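Local coordinates for protein FprA (Mycobacterium tuberculosis, PDB 1LQT) that catalyses electron transfer between NADPH and ferredoxin with the help of FAD, and may supply electrons to P450 systems, at residues Asp127-Tyr132 against Gly156-Asp161; Ala163-Thr168 against Glu184-Arg189. All coordinates share one frame; numbering follows the deposited sequence. Where two conformers were deposited one is given.

Contact 1. Residues Asp127-Tyr132 against Gly156-Asp161. With ODP (4-oxo-nicotinamide-adenine dinucleotide phosphate), chain I.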
ATOM      1  N   ASP A 127       9.341  -0.988   2.191  0.50  9.54           N
ATOM      2  CA  ASP A 127      10.403  -1.735   1.558  0.50  9.76           C
ATOM      3  C   ASP A 127      10.338  -3.227   1.914  0.50  9.50           C
ATOM      4  O   ASP A 127      10.653  -4.049   1.072  0.50  9.13           O
ATOM      5  CB  ASP A 127      11.774  -1.180   1.904  0.50  9.62           C
ATOM      6  CG  ASP A 127      11.954   0.242   1.476  0.50 10.15           C
ATOM      7  OD1 ASP A 127      11.209   1.144   1.969  0.50 11.87           O
ATOM      8  OD2 ASP A 127      12.857   0.555   0.674  0.50 12.70           O
ATOM      9  N   PHE A 128       9.974  -3.585   3.140  1.00  9.41           N
ATOM     10  CA  PHE A 128       9.872  -4.977   3.516  1.00  9.03           C
ATOM     11  C   PHE A 128       8.741  -5.686   2.790  1.00  8.49           C
ATOM     12  O   PHE A 128       8.924  -6.775   2.255  1.00  8.54           O
ATOM     13  CB  PHE A 128       9.721  -5.091   5.040  1.00  9.61           C
ATOM     14  CG  PHE A 128       9.745  -6.512   5.521  1.00 10.19           C
ATOM     15  CD1 PHE A 128      10.866  -7.281   5.388  1.00 11.33           C
ATOM     16  CD2 PHE A 128       8.643  -7.063   6.140  1.00 10.19           C
ATOM     17  CE1 PHE A 128      10.884  -8.600   5.828  1.00 11.97           C
ATOM     18  CE2 PHE A 128       8.683  -8.372   6.570  1.00 10.21           C
ATOM     19  CZ  PHE A 128       9.785  -9.113   6.395  1.00 11.68           C
ATOM     20  N   VAL A 129       7.574  -5.062   2.782  1.00  8.40           N
ATOM     21  CA  VAL A 129       6.415  -5.547   2.073  1.00  8.31           C
ATOM     22  C   VAL A 129       6.695  -5.657   0.583  1.00  8.06           C
ATOM     23  O   VAL A 129       6.378  -6.658  -0.069  1.00  8.18           O
ATOM     24  CB  VAL A 129       5.198  -4.643   2.320  1.00  8.66           C
ATOM     25  CG1 VAL A 129       4.021  -5.066   1.443  1.00  9.56           C
ATOM     26  CG2 VAL A 129       4.793  -4.633   3.800  1.00  9.46           C
ATOM     27  N   GLY A 130       7.247  -4.594   0.003  1.00  8.33           N
ATOM     28  CA  GLY A 130       7.572  -4.658  -1.403  1.00  8.32           C
ATOM     29  C   GLY A 130       8.480  -5.839  -1.707  1.00  8.35           C
ATOM     30  O   GLY A 130       8.320  -6.531  -2.703  1.00  8.83           O
ATOM     31  N   TRP A 131       9.463  -6.048  -0.839  1.00  8.42           N
ATOM     32  CA  TRP A 131      10.377  -7.160  -1.015  1.00  8.59           C
ATOM     33  C   TRP A 131       9.665  -8.514  -0.905  1.00  8.38           C
ATOM     34  O   TRP A 131       9.821  -9.362  -1.782  1.00  8.43           O
ATOM     35  CB  TRP A 131      11.522  -7.025  -0.009  1.00  8.68           C
ATOM     36  CG  TRP A 131      12.477  -8.157  -0.005  1.00  9.56           C
ATOM     37  CD1 TRP A 131      13.466  -8.428  -0.897  1.00 10.45           C
ATOM     38  CD2 TRP A 131      12.553  -9.171   0.981  1.00 10.21           C
ATOM     39  NE1 TRP A 131      14.162  -9.549  -0.523  1.00 11.52           N
ATOM     40  CE2 TRP A 131      13.616 -10.022   0.636  1.00 11.21           C
ATOM     41  CE3 TRP A 131      11.852  -9.425   2.146  1.00 11.08           C
ATOM     42  CZ2 TRP A 131      13.967 -11.131   1.420  1.00 12.56           C
ATOM     43  CZ3 TRP A 131      12.198 -10.507   2.917  1.00 12.92           C
ATOM     44  CH2 TRP A 131      13.226 -11.338   2.547  1.00 14.07           C
ATOM     45  N   TYR A 132       8.860  -8.703   0.132  1.00  8.36           N
ATOM     46  CA  TYR A 132       8.228 -10.004   0.269  1.00  8.46           C
ATOM     47  C   TYR A 132       7.119 -10.250  -0.745  1.00  8.65           C
ATOM     48  O   TYR A 132       6.758 -11.394  -0.982  1.00  9.32           O
ATOM     49  CB  TYR A 132       7.823 -10.353   1.697  1.00  8.52           C
ATOM     50  CG  TYR A 132       6.690  -9.622   2.384  1.00  8.46           C
ATOM     51  CD1 TYR A 132       5.423  -9.576   1.880  1.00  8.86           C
ATOM     52  CD2 TYR A 132       6.909  -9.031   3.618  1.00  8.95           C
ATOM     53  CE1 TYR A 132       4.378  -8.963   2.602  1.00  8.65           C
ATOM     54  CE2 TYR A 132       5.887  -8.446   4.337  1.00  9.30           C
ATOM     55  CZ  TYR A 132       4.614  -8.414   3.838  1.00  9.03           C
ATOM     56  OH  TYR A 132       3.621  -7.833   4.604  1.00  9.38           O
ATOM     57  N   GLY A 156      -0.808   0.116  13.007  1.00  9.09           N
ATOM     58  CA  GLY A 156      -1.751  -0.113  11.944  1.00  8.79           C
ATOM     59  C   GLY A 156      -1.695  -1.539  11.446  1.00  8.90           C
ATOM     60  O   GLY A 156      -0.846  -2.342  11.852  1.00  9.07           O
ATOM     61  N   ASN A 157      -2.606  -1.872  10.546  1.00  8.99           N
ATOM     62  CA  ASN A 157      -2.650  -3.234  10.062  1.00  9.24           C
ATOM     63  C   ASN A 157      -1.397  -3.635   9.295  1.00  9.28           C
ATOM     64  O   ASN A 157      -1.090  -4.818   9.242  1.00  9.38           O
ATOM     65  CB  ASN A 157      -3.901  -3.452   9.197  1.00  9.64           C
ATOM     66  CG  ASN A 157      -5.176  -3.516  10.002  1.00  9.52           C
ATOM     67  OD1 ASN A 157      -5.204  -3.966  11.134  1.00  9.67           O
ATOM     68  ND2 ASN A 157      -6.267  -3.079   9.383  1.00 11.62           N
ATOM     69  N   VAL A 158      -0.675  -2.698   8.695  1.00  8.72           N
ATOM     70  CA  VAL A 158       0.541  -3.109   8.012  1.00  8.49           C
ATOM     71  C   VAL A 158       1.563  -3.655   9.021  1.00  8.52           C
ATOM     72  O   VAL A 158       2.326  -4.557   8.732  1.00  8.70           O
ATOM     73  CB  VAL A 158       1.113  -1.986   7.135  1.00  8.79           C
ATOM     74  CG1 VAL A 158       2.449  -2.402   6.529  1.00  8.82           C
ATOM     75  CG2 VAL A 158       0.123  -1.618   6.055  1.00  9.14           C
ATOM     76  N   ALA A 159       1.580  -3.104  10.243  1.00  8.44           N
ATOM     77  CA  ALA A 159       2.461  -3.632  11.274  1.00  8.88           C
ATOM     78  C   ALA A 159       2.144  -5.098  11.572  1.00  8.80           C
ATOM     79  O   ALA A 159       3.035  -5.898  11.784  1.00  9.22           O
ATOM     80  CB  ALA A 159       2.357  -2.818  12.549  1.00  9.05           C
ATOM     81  N   LEU A 160       0.855  -5.426  11.568  1.00  9.27           N
ATOM     82  CA  LEU A 160       0.467  -6.816  11.759  1.00  9.23           C
ATOM     83  C   LEU A 160       0.927  -7.665  10.596  1.00  9.30           C
ATOM     84  O   LEU A 160       1.413  -8.767  10.822  1.00  9.73           O
ATOM     85  CB  LEU A 160      -1.032  -6.935  11.916  1.00  9.55           C
ATOM     86  CG  LEU A 160      -1.636  -6.192  13.083  1.00 11.10           C
ATOM     87  CD1 LEU A 160      -3.146  -6.420  13.125  1.00 12.79           C
ATOM     88  CD2 LEU A 160      -0.991  -6.597  14.395  1.00 12.64           C
ATOM     89  N   ASP A 161       0.770  -7.196   9.365  1.00  9.02           N
ATOM     90  CA  ASP A 161       1.231  -7.965   8.218  1.00  9.04           C
ATOM     91  C   ASP A 161       2.726  -8.271   8.362  1.00  9.04           C
ATOM     92  O   ASP A 161       3.168  -9.399   8.155  1.00  9.17           O
ATOM     93  CB  ASP A 161       1.024  -7.205   6.912  1.00  9.26           C
ATOM     94  CG  ASP A 161      -0.401  -7.172   6.395  1.00  9.21           C
ATOM     95  OD1 ASP A 161      -1.286  -7.800   6.978  1.00 10.17           O
ATOM     96  OD2 ASP A 161      -0.627  -6.533   5.341  1.00 10.22           O
TER
HETATM   97  O1X ODP I2458      -0.381   7.481  17.025  1.00 13.02           O
HETATM   98  P2B ODP I2458      -0.818   7.163  15.628  1.00 11.92           P
HETATM   99  O2X ODP I2458      -2.259   6.709  15.518  1.00 12.96           O
HETATM  100  O3X ODP I2458      -0.509   8.275  14.638  1.00 13.06           O
HETATM  101  O2B ODP I2458       0.106   5.898  15.245  1.00  9.41           O
HETATM  102  C2B ODP I2458       0.324   5.486  13.898  1.00  8.77           C
HETATM  103  C3B ODP I2458      -0.413   4.234  13.482  1.00  8.73           C
HETATM  104  O3B ODP I2458      -0.415   3.290  14.543  1.00  9.30           O
HETATM  105  C1B ODP I2458       1.740   5.071  13.738  1.00  8.50           C
HETATM  106  N9A ODP I2458       2.734   6.115  13.723  1.00  8.91           N
HETATM  107  C8A ODP I2458       2.833   7.187  12.872  1.00  9.52           C
HETATM  108  N7A ODP I2458       3.914   7.907  13.109  1.00  9.77           N
HETATM  109  C5A ODP I2458       4.564   7.291  14.153  1.00  9.40           C
HETATM  110  C4A ODP I2458       3.818   6.176  14.540  1.00  9.23           C
HETATM  111  N3A ODP I2458       4.160   5.314  15.530  1.00  9.18           N
HETATM  112  C2A ODP I2458       5.307   5.630  16.156  1.00  9.68           C
HETATM  113  N1A ODP I2458       6.104   6.688  15.838  1.00 10.04           N
HETATM  114  C6A ODP I2458       5.738   7.533  14.828  1.00  9.61           C
HETATM  115  N6A ODP I2458       6.591   8.518  14.514  1.00 11.14           N
HETATM  116  O4B ODP I2458       1.742   4.403  12.490  1.00  9.16           O
HETATM  117  C4B ODP I2458       0.494   3.706  12.369  1.00  9.32           C
HETATM  118  C5B ODP I2458      -0.062   3.929  10.993  1.00  9.70           C
HETATM  119  O5B ODP I2458      -1.185   3.092  10.843  1.00  9.24           O
HETATM  120  PA  ODP I2458      -2.141   3.288   9.581  1.00  9.82           P
HETATM  121  O1A ODP I2458      -3.267   2.370   9.734  1.00 10.37           O
HETATM  122  O2A ODP I2458      -2.436   4.717   9.351  1.00 11.09           O
HETATM  123  O3  ODP I2458      -1.186   2.873   8.370  1.00  9.19           O
HETATM  124  PN  ODP I2458      -0.729   1.431   7.766  1.00  9.28           P
HETATM  125  O1N ODP I2458      -0.554   0.433   8.844  1.00  9.66           O
HETATM  126  O2N ODP I2458       0.396   1.779   6.873  1.00  9.92           O
HETATM  127  O5D ODP I2458      -1.990   0.976   6.938  1.00  9.11           O
HETATM  128  C5D ODP I2458      -2.390   1.767   5.788  1.00 10.34           C
HETATM  129  C4D ODP I2458      -3.832   1.443   5.464  1.00 10.89           C
HETATM  130  O4D ODP I2458      -3.967   0.172   4.838  1.00 12.08           O
HETATM  131  C1D ODP I2458      -4.923  -0.608   5.559  1.00 12.43           C
HETATM  132  C2D ODP I2458      -4.957  -0.017   6.905  1.00 11.64           C
HETATM  133  O2D ODP I2458      -5.998  -0.434   7.713  1.00 12.42           O
HETATM  134  C3D ODP I2458      -4.726   1.434   6.697  1.00 10.89           C
HETATM  135  O3D ODP I2458      -5.969   2.043   6.418  1.00 13.72           O
HETATM  136  N1N ODP I2458      -4.718  -2.003   5.387  1.00 11.80           N
HETATM  137  C2N ODP I2458      -5.830  -2.852   5.590  1.00 12.02           C
HETATM  138  C3N ODP I2458      -5.598  -4.166   5.827  1.00 11.82           C
HETATM  139  C7N ODP I2458      -6.878  -4.976   6.074  1.00 13.09           C
HETATM  140  N7N ODP I2458      -6.699  -6.248   6.324  1.00 16.61           N
HETATM  141  O7N ODP I2458      -7.972  -4.370   6.039  1.00 12.96           O
HETATM  142  C4N ODP I2458      -4.320  -4.736   5.921  1.00 14.14           C
HETATM  143  O99 ODP I2458      -4.102  -5.953   6.209  1.00 16.56           O
HETATM  144  C5N ODP I2458      -3.183  -3.825   5.730  1.00 12.89           C
HETATM  145  C6N ODP I2458      -3.414  -2.454   5.482  1.00 12.45           C
HETATM  146  O   HOH W   1       1.374  -7.053   3.499  1.00  9.30           O
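V129 and D161 mark the closest backbone approach of the two helical segments, their CA atoms 8.4 Å apart, and no direct hydrogen bond joins the segments, so side chains and one water make the contact. V129 reaches across with CG2 to meet V158 CG1 at 4.2 Å. Two branched, apolar residues suit this buried spot, which both share with the FAD. Beside them the phenol of Y132 crosses the D161 side chain at about a right angle, its ring plane turned 65° from the carboxylate. CG of Y132 stands between the backbone N and the carbonyl carbon (chi1 70°), laying one ring face over V129 CA of its own helix. Its OH lies 3.5 Å from D161 CB, while the polar link runs through a water: Y132 OH donates to it over 2.6 Å, and the water donates to D161 OD2 at 2.8 Å. The turn after strand 149-153 and the start of helix 157-167 carry a GxGxxA sequence consistent with a Rossmann-type dinucleotide-binding fold. G156, the N-cap, has no side chain and brings its CA to 3.4 Å from O1N of the bound 4-oxo-NADP, to which V158 N gives a 3.1 Å hydrogen bond at 153°. N157 packs CB over the nicotinamide ring, and its ND2 bonds weakly to ribose O2D. D161, salt-bridged through OD1 to R164, presents both oxygens to the added O99, OD1 at 3.5 Å.

Contact 2. Residues Ala163-Thr168 against Glu184-Arg189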
ATOM      1  N   ALA A 163       4.602  -8.409  11.016  1.00 10.13           N
ATOM      2  CA  ALA A 163       4.859  -9.336  12.104  1.00 10.59           C
ATOM      3  C   ALA A 163       4.439 -10.760  11.713  1.00 10.55           C
ATOM      4  O   ALA A 163       5.131 -11.720  12.009  1.00 10.78           O
ATOM      5  CB  ALA A 163       4.134  -8.880  13.328  1.00 11.35           C
ATOM      6  N   ARG A 164       3.300 -10.889  11.041  1.00 10.61           N
ATOM      7  CA  ARG A 164       2.853 -12.208  10.573  1.00 11.41           C
ATOM      8  C   ARG A 164       3.844 -12.837   9.630  1.00 11.13           C
ATOM      9  O   ARG A 164       4.140 -14.020   9.731  1.00 12.34           O
ATOM     10  CB  ARG A 164       1.523 -12.160   9.851  1.00 12.30           C
ATOM     11  CG  ARG A 164       0.323 -11.934  10.692  1.00 12.99           C
ATOM     12  CD  ARG A 164      -1.023 -12.467  10.069  1.00 11.36           C
ATOM     13  NE  ARG A 164      -1.066 -12.135   8.654  1.00 11.01           N
ATOM     14  CZ  ARG A 164      -1.187 -10.890   8.189  1.00 10.44           C
ATOM     15  NH1 ARG A 164      -1.507  -9.890   8.984  1.00 11.41           N
ATOM     16  NH2 ARG A 164      -0.997 -10.708   6.896  1.00 10.19           N
ATOM     17  N   ILE A 165       4.311 -12.075   8.660  1.00 10.84           N
ATOM     18  CA  ILE A 165       5.236 -12.666   7.708  1.00 10.75           C
ATOM     19  C   ILE A 165       6.536 -13.074   8.370  1.00 10.43           C
ATOM     20  O   ILE A 165       7.102 -14.119   8.052  1.00 11.22           O
ATOM     21  CB  ILE A 165       5.421 -11.728   6.504  1.00 11.31           C
ATOM     22  CG1 ILE A 165       4.073 -11.537   5.757  1.00 12.75           C
ATOM     23  CG2 ILE A 165       6.520 -12.215   5.628  1.00 13.17           C
ATOM     24  CD1 ILE A 165       3.370 -12.759   5.338  1.00 13.79           C
ATOM     25  N   LEU A 166       6.985 -12.307   9.360  1.00 10.36           N
ATOM     26  CA  LEU A 166       8.214 -12.652  10.068  1.00 10.10           C
ATOM     27  C   LEU A 166       8.110 -13.903  10.929  1.00 10.29           C
ATOM     28  O   LEU A 166       9.120 -14.549  11.184  1.00 11.82           O
ATOM     29  CB  LEU A 166       8.670 -11.474  10.940  1.00 10.03           C
ATOM     30  CG  LEU A 166       9.205 -10.250  10.184  1.00 10.42           C
ATOM     31  CD1 LEU A 166       9.375  -9.101  11.180  1.00 11.14           C
ATOM     32  CD2 LEU A 166      10.521 -10.547   9.483  1.00 11.82           C
ATOM     33  N   LEU A 167       6.900 -14.227  11.372  1.00 10.50           N
ATOM     34  CA  LEU A 167       6.691 -15.295  12.361  1.00 10.56           C
ATOM     35  C   LEU A 167       5.936 -16.519  11.874  1.00 11.56           C
ATOM     36  O   LEU A 167       5.978 -17.547  12.502  1.00 12.56           O
ATOM     37  CB  LEU A 167       5.979 -14.750  13.581  1.00 10.50           C
ATOM     38  CG  LEU A 167       6.807 -13.785  14.425  1.00 10.86           C
ATOM     39  CD1 LEU A 167       5.963 -13.123  15.482  1.00 13.02           C
ATOM     40  CD2 LEU A 167       7.950 -14.490  15.087  1.00 14.03           C
ATOM     41  N   THR A 168       5.296 -16.428  10.715  1.00 11.62           N
ATOM     42  CA  THR A 168       4.517 -17.555  10.224  1.00 12.07           C
ATOM     43  C   THR A 168       5.432 -18.699   9.814  1.00 12.56           C
ATOM     44  O   THR A 168       6.519 -18.512   9.284  1.00 13.19           O
ATOM     45  CB  THR A 168       3.670 -17.134   9.012  1.00 12.75           C
ATOM     46  OG1 THR A 168       2.660 -16.198   9.422  1.00 13.23           O
ATOM     47  CG2 THR A 168       2.936 -18.306   8.375  1.00 13.35           C
ATOM     48  N   GLU A 184      12.940 -17.909   0.905  1.00 14.46           N
ATOM     49  CA  GLU A 184      14.260 -18.460   1.171  1.00 15.55           C
ATOM     50  C   GLU A 184      14.849 -17.887   2.460  1.00 15.01           C
ATOM     51  O   GLU A 184      15.424 -18.637   3.276  1.00 16.94           O
ATOM     52  CB  GLU A 184      15.171 -18.163   0.007  1.00 16.11           C
ATOM     53  CG  GLU A 184      14.828 -18.958  -1.239  1.00 22.31           C
ATOM     54  CD  GLU A 184      15.639 -18.546  -2.463  1.00 29.49           C
ATOM     55  OE1 GLU A 184      16.103 -17.391  -2.537  1.00 32.11           O
ATOM     56  OE2 GLU A 184      15.830 -19.400  -3.369  1.00 36.10           O
ATOM     57  N   SER A 185      14.703 -16.572   2.670  1.00 14.53           N
ATOM     58  CA  SER A 185      15.220 -15.938   3.878  1.00 14.33           C
ATOM     59  C   SER A 185      14.463 -16.290   5.141  1.00 14.20           C
ATOM     60  O   SER A 185      15.022 -16.203   6.236  1.00 15.01           O
ATOM     61  CB  SER A 185      15.208 -14.433   3.706  1.00 15.00           C
ATOM     62  OG  SER A 185      16.082 -14.067   2.673  1.00 17.59           O
ATOM     63  N   LEU A 186      13.198 -16.644   4.980  1.00 13.71           N
ATOM     64  CA  LEU A 186      12.334 -16.970   6.089  1.00 14.21           C
ATOM     65  C   LEU A 186      12.438 -18.427   6.503  1.00 15.05           C
ATOM     66  O   LEU A 186      12.093 -18.766   7.652  1.00 15.96           O
ATOM     67  CB  LEU A 186      10.884 -16.635   5.747  1.00 13.71           C
ATOM     68  CG  LEU A 186      10.605 -15.142   5.674  1.00 14.28           C
ATOM     69  CD1 LEU A 186       9.295 -14.907   4.969  1.00 16.20           C
ATOM     70  CD2 LEU A 186      10.620 -14.507   7.076  1.00 15.07           C
ATOM     71  N   ARG A 187      12.933 -19.303   5.620  1.00 15.27           N
ATOM     72  CA  ARG A 187      12.964 -20.724   5.960  1.00 15.99           C
ATOM     73  C   ARG A 187      13.761 -21.052   7.220  1.00 15.71           C
ATOM     74  O   ARG A 187      13.350 -21.946   7.947  1.00 17.01           O
ATOM     75  CB  ARG A 187      13.451 -21.545   4.770  1.00 16.89           C
ATOM     76  CG  ARG A 187      12.361 -21.712   3.701  1.00 21.08           C
ATOM     77  CD  ARG A 187      12.348 -23.001   2.968  1.00 25.33           C
ATOM     78  NE  ARG A 187      11.541 -22.967   1.749  1.00 25.72           N
ATOM     79  CZ  ARG A 187      10.362 -23.554   1.603  1.00 26.69           C
ATOM     80  NH1 ARG A 187       9.775 -24.217   2.604  1.00 27.38           N
ATOM     81  NH2 ARG A 187       9.764 -23.491   0.424  1.00 29.26           N
ATOM     82  N   PRO A 188      14.901 -20.420   7.469  1.00 16.95           N
ATOM     83  CA  PRO A 188      15.646 -20.752   8.718  1.00 17.74           C
ATOM     84  C   PRO A 188      14.941 -20.408  10.041  1.00 18.62           C
ATOM     85  O   PRO A 188      15.408 -20.850  11.108  1.00 19.74           O
ATOM     86  CB  PRO A 188      16.944 -19.953   8.585  1.00 19.56           C
ATOM     87  CG  PRO A 188      17.083 -19.715   7.111  1.00 19.78           C
ATOM     88  CD  PRO A 188      15.671 -19.518   6.608  1.00 17.62           C
ATOM     89  N   ARG A 189      13.865 -19.624   9.999  1.00 18.70           N
ATOM     90  CA  ARG A 189      13.034 -19.264  11.191  1.00 19.59           C
ATOM     91  C   ARG A 189      13.865 -18.552  12.245  1.00 18.16           C
ATOM     92  O   ARG A 189      13.737 -18.829  13.442  1.00 17.69           O
ATOM     93  CB  ARG A 189      12.378 -20.502  11.806  1.00 20.82           C
ATOM     94  CG  ARG A 189      11.458 -21.231  10.838  1.00 24.39           C
ATOM     95  CD  ARG A 189      10.722 -22.348  11.463  1.00 29.47           C
ATOM     96  NE  ARG A 189       9.417 -21.939  11.951  1.00 33.79           N
ATOM     97  CZ  ARG A 189       8.425 -22.795  12.166  1.00 35.75           C
ATOM     98  NH1 ARG A 189       8.605 -24.084  11.949  1.00 38.77           N
ATOM     99  NH2 ARG A 189       7.253 -22.371  12.605  1.00 35.42           N
TER
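L186 is the residue that carries this contact, directing its isobutyl end at the last turns of helix 157-167. Both methyls approach I165 O, CD2 at 3.7 Å and CD1 at 3.9 Å, and CD1 also lies 3.9 Å from I165 CG2. The two side chains cross obliquely. Because I165 CG2 stands anti to the backbone N (the CG1 branch has chi1 -63°), this methyl sits beside its own carbonyl carbon, so L186 meets methyl and carbonyl oxygen together. L166, whose CA is the backbone point nearest L186, adds that CA at 4.3 Å from L186 CD2; its CB turns from the contact, though the side-chain end comes back toward it. Leucine and isoleucine suit this buried place because their branched apolar ends fill it by van der Waals contact.

Local hydrogen bonds shape the C-terminal end of the first helix and the turn after the second. T168 OG1 returns a 2.7 Å hydrogen bond to R164 O, approaching from 43° above the carbonyl plane; the N atoms of L167 and T168 also donate to that oxygen. A type I turn from L186 to R189 is closed by R189 N to L186 O at 3.1 Å. Farther out, L173 of helix 170-173 touches I165, T168 and L186 alike, and Y132 of helix 125-132 packs on I165. Helix 157-167 lies against V194 of strand 193-197 in the parallel sheet, on the beta-alpha-beta crossover from neighbouring strand 149-153, with helix 180-186 inserted in that connection.

Helix 157-167 serves both contacts: its first turns, in contact 1, face the dinucleotides, and its last turns, in contact 2, meet helix 180-186, with the centres of the two contacts 13 Å apart. They join directly through helix 125-132, where F128 CZ packs 3.5 Å from L166 CD2 and Y132 CZ lies 3.7 Å from I165 CG1. From the same helix, W131 CZ2 lies 3.8 Å from S185 OG of helix 180-186. R164, already met as the partner of D161, belongs to the contact 2 segment 163-168. Contact 2 is more remote from the cofactors: the I165 side chain is about 9 Å from FAD and about 10 Å from the 4-oxo-NADP.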